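Local coordinates for protein muconate lactonizing enzyme (Corynebacterium glutamicum, PDB 3I4K) that belongs to the muconate lactonizing enzymes of the enolase superfamily and holds a magnesium ion in its barrel domain, at residues 91-96 with 108-113; 114-119 with 124-129; 274-277 with 281-284. All blocks are in the same frame, centred on the assembly; numbering follows the deposited sequence.

How the contacts relate
All three contacts are largely buried in a two-domain fold. Contacts 1 and 2 share helix 104-121 of the N-terminal domain, adjoin through M114, which packs on I92 and M93, and border the second subunit. Contact 3, in the barrel domain, lies nearer the centre of the chain. M93 of contact 1 and L283 and E284 of contact 3 are partly exposed; in contact 2 every touching residue but P125 is buried. Contact 1 is purely side-chain packing, contact 2 adds one backbone hydrogen bond to a larger apolar patch, and contact 3 joins one such bond to a single methyl-to-methyl touch. Helix 104-121 meets contact 3 across the domain boundary: D111 accepts from L282 N and H115 packs on L282.

Contact 1 (91-96 with 108-113); sequences GIMADL and AAVDVA
M93, a selenomethionine in this crystal, reaches V110 and D111 because its chain bends twice: the bend at chi2 (-56°) carries SE out to D111, and chi3 (87°) turns CE aside, no farther forward than SE, to V110. V110 has CG1 anti to its backbone N, and this branch meets the M93 methyl, CE to CG1 being 3.8 Å. One residue on, SE lies 3.8 Å from CB of D111, the two side chains crossing at about a right angle. L96 completes the patch more loosely, its CD1 standing 4.3 Å from V110 CG1. The segments run antiparallel at 167°, as in a helical hairpin, with axes 10.9 Å apart; a long, flexible methionine suits such a gap better than a short side chain. In the capping domain of the enolase superfamily, helices like these pack beside a three-stranded sheet. Here helix 66-81 supplies the third wall, with L77 and L81 touching V110 and V80 touching L96. D111 presents its methylene to the selenium and directs its carboxylate toward the barrel domain, where OD1 accepts a hydrogen bond from L282 N and OD2 a weak one from L283 N. Those amides belong to the first turn of helix 282-294, so the acid would probably be favoured as the anion. With no hydrogen bond between the two segments, cohesion rests on dispersion among CE, SE and the branched aliphatic groups, while the buried carboxylate of D111 finds its partners across the domain boundary.

Contact 2 (114-119 with 124-129); sequences MHDAWA and VPVRDL
A119 fills the apolar centre, its CB surrounded by V124, V126 and L129 where the chain leaves helix 104-121 and folds back on the helix end. This turn-back belongs to the N-terminal capping domain of the enolase superfamily. The single methyl of alanine suits a place pressed by backbone, A119 CB lying 3.2 Å from V124 O; side chains close round the same CB, V126 CG2 at 3.8 Å and L129 CD1 at 4.0 Å. The leucine has CG anti to its carbonyl carbon, which sends CD1 back onto the helix; there it also meets W118 CE3 at 3.9 Å, obliquely to the indole, and comes 4.2 Å from H115 ND1. Beta-branched V126 covers the neighbouring helix backbone, its CG2 lying 3.9 Å from H115 O. Further out the setting turns polar. H115 ND1 is buried by this contact without a hydrogen-bonding partner, and the ring leans on L282 and L283 of the barrel domain. The carboxylate of D116 is taken up outside the contact, by Y50 N and by a salt bridge with R120. D128 of the second subunit packs on both W118 and L129, so this corner also borders the dimer interface. At the polar edge, V124 N donates to A119 O over 2.7 Å; the N-H points almost straight at the oxygen (172°), although the donor is tilted 21° from the carbonyl plane. Beside that bond, V124 CG2, lodged between its own backbone N and carbonyl carbon, sits 3.4 Å from A119 O.

Contact 3 (274-277 with 281-284); sequences LKTT and GLLE
T276 meets the other segment twice at close range, by its carbonyl to G281 and by its methyl to L282. G281 N donates to T276 O over 2.9 Å, the N-H angle being 154° and the donor lying nearly in line with the C=O bond; this bond closes a loop over four intervening residues. Alongside it, T276 CG2 and L282 CD2 touch at 3.7 Å, the two side chains pointing the same way. Threonine suits the spot because its two branches do different work: with chi1 at 55°, CG2 is anti to the carbonyl carbon and free to face the leucine, while OG1 hydrogen-bonds to S314 OG. F317 packs on both T276 and L282, extending the apolar side. The turn is the beta-alpha connection of the barrel domain, joining strand 271-274 to helix 282-294. G281 occupies the N-cap, and its backbone angles (phi 125°) would press a CB against the preceding carbonyl oxygen, a place that suits glycine, which has none. Away from these two touches the segments diverge. L274 makes no contact with 281-284 and packs instead on I288 and A289 farther along the helix. K275 turns from the helix into the barrel, where NZ hydrogen-bonds OD2 of D251, a ligand of the magnesium ion. On the looser side, L283 and E284 are partly exposed and do not touch 274-277; L283 leans on H115 of helix 104-121, and E284 carries its carboxylate off to a salt bridge with K287.

Contact 1 (91-96 with 108-113)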
loop_
_atom_site.group_PDB
_atom_site.type_symbol
_atom_site.label_atom_id
_atom_site.label_comp_id
_atom_site.label_asym_id
_atom_site.label_seq_id
_atom_site.Cartn_x
_atom_site.Cartn_y
_atom_site.Cartn_z
ATOM N N GLY A 91 3.961 -12.977 -3.784
ATOM C CA GLY A 91 3.795 -13.739 -5.011
ATOM C C GLY A 91 2.734 -14.821 -4.896
ATOM O O GLY A 91 1.997 -15.097 -5.845
ATOM N N ILE A 92 2.656 -15.439 -3.723
ATOM C CA ILE A 92 1.681 -16.492 -3.491
ATOM C C ILE A 92 0.280 -15.892 -3.508
ATOM O O ILE A 92 -0.622 -16.434 -4.150
ATOM C CB ILE A 92 1.962 -17.197 -2.147
ATOM C CG1 ILE A 92 3.314 -17.923 -2.233
ATOM C CG2 ILE A 92 0.844 -18.169 -1.817
ATOM C CD1 ILE A 92 3.780 -18.516 -0.932
HETATM N N MSE A 93 0.101 -14.762 -2.822
HETATM C CA MSE A 93 -1.204 -14.105 -2.792
HETATM C C MSE A 93 -1.648 -13.795 -4.216
HETATM O O MSE A 93 -2.821 -13.934 -4.555
HETATM C CB MSE A 93 -1.145 -12.817 -1.963
HETATM C CG MSE A 93 -0.878 -13.048 -0.483
HETATM SE SE MSE A 93 -2.179 -14.238 0.354
HETATM C CE MSE A 93 -1.327 -15.940 -0.023
ATOM N N ALA A 94 -0.703 -13.392 -5.055
ATOM C CA ALA A 94 -1.019 -13.087 -6.446
ATOM C C ALA A 94 -1.441 -14.356 -7.182
ATOM O O ALA A 94 -2.339 -14.319 -8.018
ATOM C CB ALA A 94 0.179 -12.454 -7.137
ATOM N N ASP A 95 -0.805 -15.484 -6.872
ATOM C CA ASP A 95 -1.164 -16.723 -7.541
ATOM C C ASP A 95 -2.500 -17.285 -7.067
ATOM O O ASP A 95 -3.114 -18.077 -7.773
ATOM C CB ASP A 95 -0.069 -17.781 -7.366
ATOM C CG ASP A 95 1.217 -17.408 -8.078
ATOM O OD1 ASP A 95 1.147 -16.888 -9.213
ATOM O OD2 ASP A 95 2.300 -17.641 -7.509
ATOM N N LEU A 96 -2.951 -16.896 -5.877
ATOM C CA LEU A 96 -4.230 -17.394 -5.394
ATOM C C LEU A 96 -5.349 -16.971 -6.347
ATOM O O LEU A 96 -6.290 -17.727 -6.587
ATOM C CB LEU A 96 -4.530 -16.873 -3.988
ATOM C CG LEU A 96 -3.547 -17.243 -2.874
ATOM C CD1 LEU A 96 -4.184 -16.923 -1.522
ATOM C CD2 LEU A 96 -3.195 -18.735 -2.963
ATOM N N ALA A 108 -7.976 -14.014 3.316
ATOM C CA ALA A 108 -7.388 -13.268 4.419
ATOM C C ALA A 108 -6.728 -14.193 5.449
ATOM O O ALA A 108 -5.681 -13.864 6.016
ATOM C CB ALA A 108 -8.443 -12.411 5.088
ATOM N N ALA A 109 -7.336 -15.349 5.692
ATOM C CA ALA A 109 -6.771 -16.285 6.656
ATOM C C ALA A 109 -5.416 -16.774 6.169
ATOM O O ALA A 109 -4.454 -16.802 6.933
ATOM C CB ALA A 109 -7.711 -17.466 6.869
ATOM N N VAL A 110 -5.338 -17.146 4.895
ATOM C CA VAL A 110 -4.082 -17.627 4.329
ATOM C C VAL A 110 -3.006 -16.539 4.431
ATOM O O VAL A 110 -1.855 -16.808 4.789
ATOM C CB VAL A 110 -4.249 -18.035 2.847
ATOM C CG1 VAL A 110 -2.922 -18.552 2.297
ATOM C CG2 VAL A 110 -5.325 -19.098 2.716
ATOM N N ASP A 111 -3.397 -15.307 4.130
ATOM C CA ASP A 111 -2.481 -14.177 4.200
ATOM C C ASP A 111 -1.936 -13.995 5.621
ATOM O O ASP A 111 -0.726 -13.946 5.823
ATOM C CB ASP A 111 -3.206 -12.904 3.728
ATOM C CG ASP A 111 -2.400 -11.634 3.968
ATOM O OD1 ASP A 111 -2.201 -11.271 5.145
ATOM O OD2 ASP A 111 -1.976 -10.996 2.978
ATOM N N VAL A 112 -2.827 -13.896 6.602
ATOM C CA VAL A 112 -2.411 -13.702 7.986
ATOM C C VAL A 112 -1.562 -14.854 8.521
ATOM O O VAL A 112 -0.589 -14.628 9.235
ATOM C CB VAL A 112 -3.622 -13.503 8.908
ATOM C CG1 VAL A 112 -3.178 -13.500 10.367
ATOM C CG2 VAL A 112 -4.299 -12.178 8.581
ATOM N N ALA A 113 -1.931 -16.085 8.175
ATOM C CA ALA A 113 -1.177 -17.256 8.619
ATOM C C ALA A 113 0.252 -17.168 8.093
ATOM O O ALA A 113 1.201 -17.457 8.815
ATOM C CB ALA A 113 -1.844 -18.539 8.124
#

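Contact 2 (114-119 with 124-129)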
loop_
_atom_site.group_PDB
_atom_site.type_symbol
_atom_site.label_atom_id
_atom_site.label_comp_id
_atom_site.label_asym_id
_atom_site.label_seq_id
_atom_site.Cartn_x
_atom_site.Cartn_y
_atom_site.Cartn_z
HETATM N N MSE A 114 0.400 -16.757 6.838
HETATM C CA MSE A 114 1.719 -16.628 6.237
HETATM C C MSE A 114 2.542 -15.521 6.885
HETATM O O MSE A 114 3.751 -15.665 7.078
HETATM C CB MSE A 114 1.596 -16.389 4.735
HETATM C CG MSE A 114 1.182 -17.635 3.983
HETATM SE SE MSE A 114 1.577 -17.524 2.107
HETATM C CE MSE A 114 3.445 -17.056 2.222
ATOM N N HIS A 115 1.885 -14.421 7.228
ATOM C CA HIS A 115 2.564 -13.308 7.868
ATOM C C HIS A 115 3.058 -13.743 9.240
ATOM O O HIS A 115 4.191 -13.452 9.623
ATOM C CB HIS A 115 1.617 -12.114 8.011
ATOM C CG HIS A 115 1.568 -11.230 6.800
ATOM N ND1 HIS A 115 2.442 -10.182 6.608
ATOM C CD2 HIS A 115 0.761 -11.252 5.714
ATOM C CE1 HIS A 115 2.175 -9.595 5.455
ATOM N NE2 HIS A 115 1.160 -10.226 4.892
ATOM N N ASP A 116 2.202 -14.440 9.980
ATOM C CA ASP A 116 2.563 -14.918 11.312
ATOM C C ASP A 116 3.780 -15.852 11.223
ATOM O O ASP A 116 4.802 -15.615 11.860
ATOM C CB ASP A 116 1.357 -15.636 11.943
ATOM C CG ASP A 116 1.508 -15.854 13.448
ATOM O OD1 ASP A 116 2.104 -14.997 14.140
ATOM O OD2 ASP A 116 0.995 -16.879 13.944
ATOM N N ALA A 117 3.668 -16.895 10.407
ATOM C CA ALA A 117 4.747 -17.861 10.231
ATOM C C ALA A 117 6.077 -17.203 9.858
ATOM O O ALA A 117 7.140 -17.621 10.323
ATOM C CB ALA A 117 4.355 -18.884 9.164
ATOM N N TRP A 118 6.013 -16.171 9.023
ATOM C CA TRP A 118 7.210 -15.459 8.577
ATOM C C TRP A 118 7.780 -14.532 9.660
ATOM O O TRP A 118 8.988 -14.523 9.909
ATOM C CB TRP A 118 6.879 -14.663 7.310
ATOM C CG TRP A 118 8.065 -14.264 6.476
ATOM C CD1 TRP A 118 9.338 -14.753 6.562
ATOM C CD2 TRP A 118 8.067 -13.338 5.384
ATOM N NE1 TRP A 118 10.131 -14.192 5.590
ATOM C CE2 TRP A 118 9.375 -13.319 4.851
ATOM C CE3 TRP A 118 7.086 -12.522 4.801
ATOM C CZ2 TRP A 118 9.730 -12.515 3.765
ATOM C CZ3 TRP A 118 7.438 -11.724 3.721
ATOM C CH2 TRP A 118 8.750 -11.728 3.214
ATOM N N ALA A 119 6.915 -13.755 10.306
ATOM C CA ALA A 119 7.360 -12.841 11.350
ATOM C C ALA A 119 7.981 -13.594 12.534
ATOM O O ALA A 119 8.933 -13.116 13.152
ATOM C CB ALA A 119 6.197 -11.979 11.823
ATOM N N VAL A 124 10.259 -11.431 14.792
ATOM C CA VAL A 124 9.791 -10.050 14.869
ATOM C C VAL A 124 8.266 -10.023 14.897
ATOM O O VAL A 124 7.617 -11.018 14.579
ATOM C CB VAL A 124 10.248 -9.234 13.640
ATOM C CG1 VAL A 124 11.756 -9.171 13.582
ATOM C CG2 VAL A 124 9.689 -9.860 12.368
ATOM N N PRO A 125 7.673 -8.885 15.294
ATOM C CA PRO A 125 6.210 -8.767 15.335
ATOM C C PRO A 125 5.724 -8.784 13.882
ATOM O O PRO A 125 6.514 -8.552 12.963
ATOM C CB PRO A 125 5.986 -7.395 15.969
ATOM C CG PRO A 125 7.258 -7.131 16.728
ATOM C CD PRO A 125 8.312 -7.670 15.822
ATOM N N VAL A 126 4.444 -9.053 13.660
ATOM C CA VAL A 126 3.929 -9.052 12.296
ATOM C C VAL A 126 3.984 -7.640 11.694
ATOM O O VAL A 126 4.154 -7.483 10.484
ATOM C CB VAL A 126 2.479 -9.571 12.251
ATOM C CG1 VAL A 126 1.752 -9.000 11.046
ATOM C CG2 VAL A 126 2.478 -11.099 12.185
ATOM N N ARG A 127 3.855 -6.619 12.538
ATOM C CA ARG A 127 3.878 -5.228 12.078
ATOM C C ARG A 127 5.213 -4.798 11.470
ATOM O O ARG A 127 5.267 -3.848 10.691
ATOM C CB ARG A 127 3.543 -4.284 13.228
ATOM C CG ARG A 127 4.517 -4.386 14.380
ATOM C CD ARG A 127 4.200 -3.400 15.469
ATOM N NE ARG A 127 5.165 -3.493 16.555
ATOM C CZ ARG A 127 5.193 -4.483 17.440
ATOM N NH1 ARG A 127 4.297 -5.460 17.369
ATOM N NH2 ARG A 127 6.124 -4.501 18.385
ATOM N N ASP A 128 6.293 -5.474 11.838
ATOM C CA ASP A 128 7.596 -5.124 11.290
ATOM C C ASP A 128 7.712 -5.598 9.842
ATOM O O ASP A 128 8.711 -5.345 9.177
ATOM C CB ASP A 128 8.726 -5.717 12.135
ATOM C CG ASP A 128 8.914 -4.989 13.454
ATOM O OD1 ASP A 128 8.294 -3.920 13.665
ATOM O OD2 ASP A 128 9.700 -5.489 14.280
ATOM N N LEU A 129 6.696 -6.303 9.357
ATOM C CA LEU A 129 6.701 -6.745 7.970
ATOM C C LEU A 129 5.765 -5.800 7.225
ATOM O O LEU A 129 5.637 -5.862 5.997
ATOM C CB LEU A 129 6.185 -8.179 7.841
ATOM C CG LEU A 129 6.979 -9.305 8.506
ATOM C CD1 LEU A 129 6.386 -10.644 8.104
ATOM C CD2 LEU A 129 8.431 -9.228 8.086
#

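Contact 3 (274-277 with 281-284)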
loop_
_atom_site.group_PDB
_atom_site.type_symbol
_atom_site.label_atom_id
_atom_site.label_comp_id
_atom_site.label_asym_id
_atom_site.label_seq_id
_atom_site.Cartn_x
_atom_site.Cartn_y
_atom_site.Cartn_z
ATOM N N LEU A 274 -12.210 -0.504 7.662
ATOM C CA LEU A 274 -11.152 -1.378 7.178
ATOM C C LEU A 274 -10.971 -2.586 8.088
ATOM O O LEU A 274 -10.729 -2.449 9.282
ATOM C CB LEU A 274 -9.864 -0.552 7.040
ATOM C CG LEU A 274 -8.407 -1.022 7.022
ATOM C CD1 LEU A 274 -8.250 -2.486 6.665
ATOM C CD2 LEU A 274 -7.666 -0.118 6.041
ATOM N N LYS A 275 -11.117 -3.772 7.507
ATOM C CA LYS A 275 -10.990 -5.025 8.240
ATOM C C LYS A 275 -10.041 -5.928 7.461
ATOM O O LYS A 275 -10.277 -6.222 6.282
ATOM C CB LYS A 275 -12.354 -5.713 8.353
ATOM C CG LYS A 275 -13.476 -4.826 8.857
ATOM C CD LYS A 275 -14.795 -5.603 8.931
ATOM C CE LYS A 275 -15.937 -4.712 9.417
ATOM N NZ LYS A 275 -17.261 -5.370 9.316
ATOM N N THR A 276 -8.975 -6.372 8.117
ATOM C CA THR A 276 -7.993 -7.230 7.470
ATOM C C THR A 276 -8.616 -8.514 6.937
ATOM O O THR A 276 -8.155 -9.074 5.943
ATOM C CB THR A 276 -6.835 -7.552 8.441
ATOM O OG1 THR A 276 -7.362 -8.112 9.658
ATOM C CG2 THR A 276 -6.071 -6.274 8.776
ATOM N N THR A 277 -9.682 -8.966 7.582
ATOM C CA THR A 277 -10.358 -10.182 7.150
ATOM C C THR A 277 -11.178 -9.970 5.873
ATOM O O THR A 277 -11.029 -10.712 4.893
ATOM C CB THR A 277 -11.276 -10.736 8.269
ATOM O OG1 THR A 277 -12.030 -9.667 8.859
ATOM C CG2 THR A 277 -10.433 -11.412 9.355
ATOM N N GLY A 281 -6.717 -10.049 3.572
ATOM C CA GLY A 281 -5.327 -10.042 3.995
ATOM C C GLY A 281 -4.734 -8.717 4.423
ATOM O O GLY A 281 -5.340 -7.650 4.271
ATOM N N LEU A 282 -3.521 -8.790 4.955
ATOM C CA LEU A 282 -2.817 -7.600 5.397
ATOM C C LEU A 282 -2.282 -6.819 4.183
ATOM O O LEU A 282 -2.186 -5.597 4.223
ATOM C CB LEU A 282 -1.674 -7.995 6.337
ATOM C CG LEU A 282 -2.132 -8.595 7.671
ATOM C CD1 LEU A 282 -1.007 -9.417 8.285
ATOM C CD2 LEU A 282 -2.567 -7.468 8.618
ATOM N N LEU A 283 -1.940 -7.518 3.104
ATOM C CA LEU A 283 -1.442 -6.823 1.920
ATOM C C LEU A 283 -2.584 -5.996 1.317
ATOM O O LEU A 283 -2.425 -4.802 1.069
ATOM C CB LEU A 283 -0.895 -7.810 0.869
ATOM C CG LEU A 283 0.280 -8.716 1.269
ATOM C CD1 LEU A 283 0.772 -9.483 0.047
ATOM C CD2 LEU A 283 1.416 -7.897 1.858
ATOM N N GLU A 284 -3.733 -6.629 1.095
ATOM C CA GLU A 284 -4.886 -5.931 0.536
ATOM C C GLU A 284 -5.305 -4.774 1.418
ATOM O O GLU A 284 -5.633 -3.699 0.916
ATOM C CB GLU A 284 -6.063 -6.887 0.345
ATOM C CG GLU A 284 -5.856 -7.870 -0.795
ATOM C CD GLU A 284 -5.580 -7.170 -2.119
ATOM O OE1 GLU A 284 -6.444 -6.391 -2.569
ATOM O OE2 GLU A 284 -4.506 -7.393 -2.713
#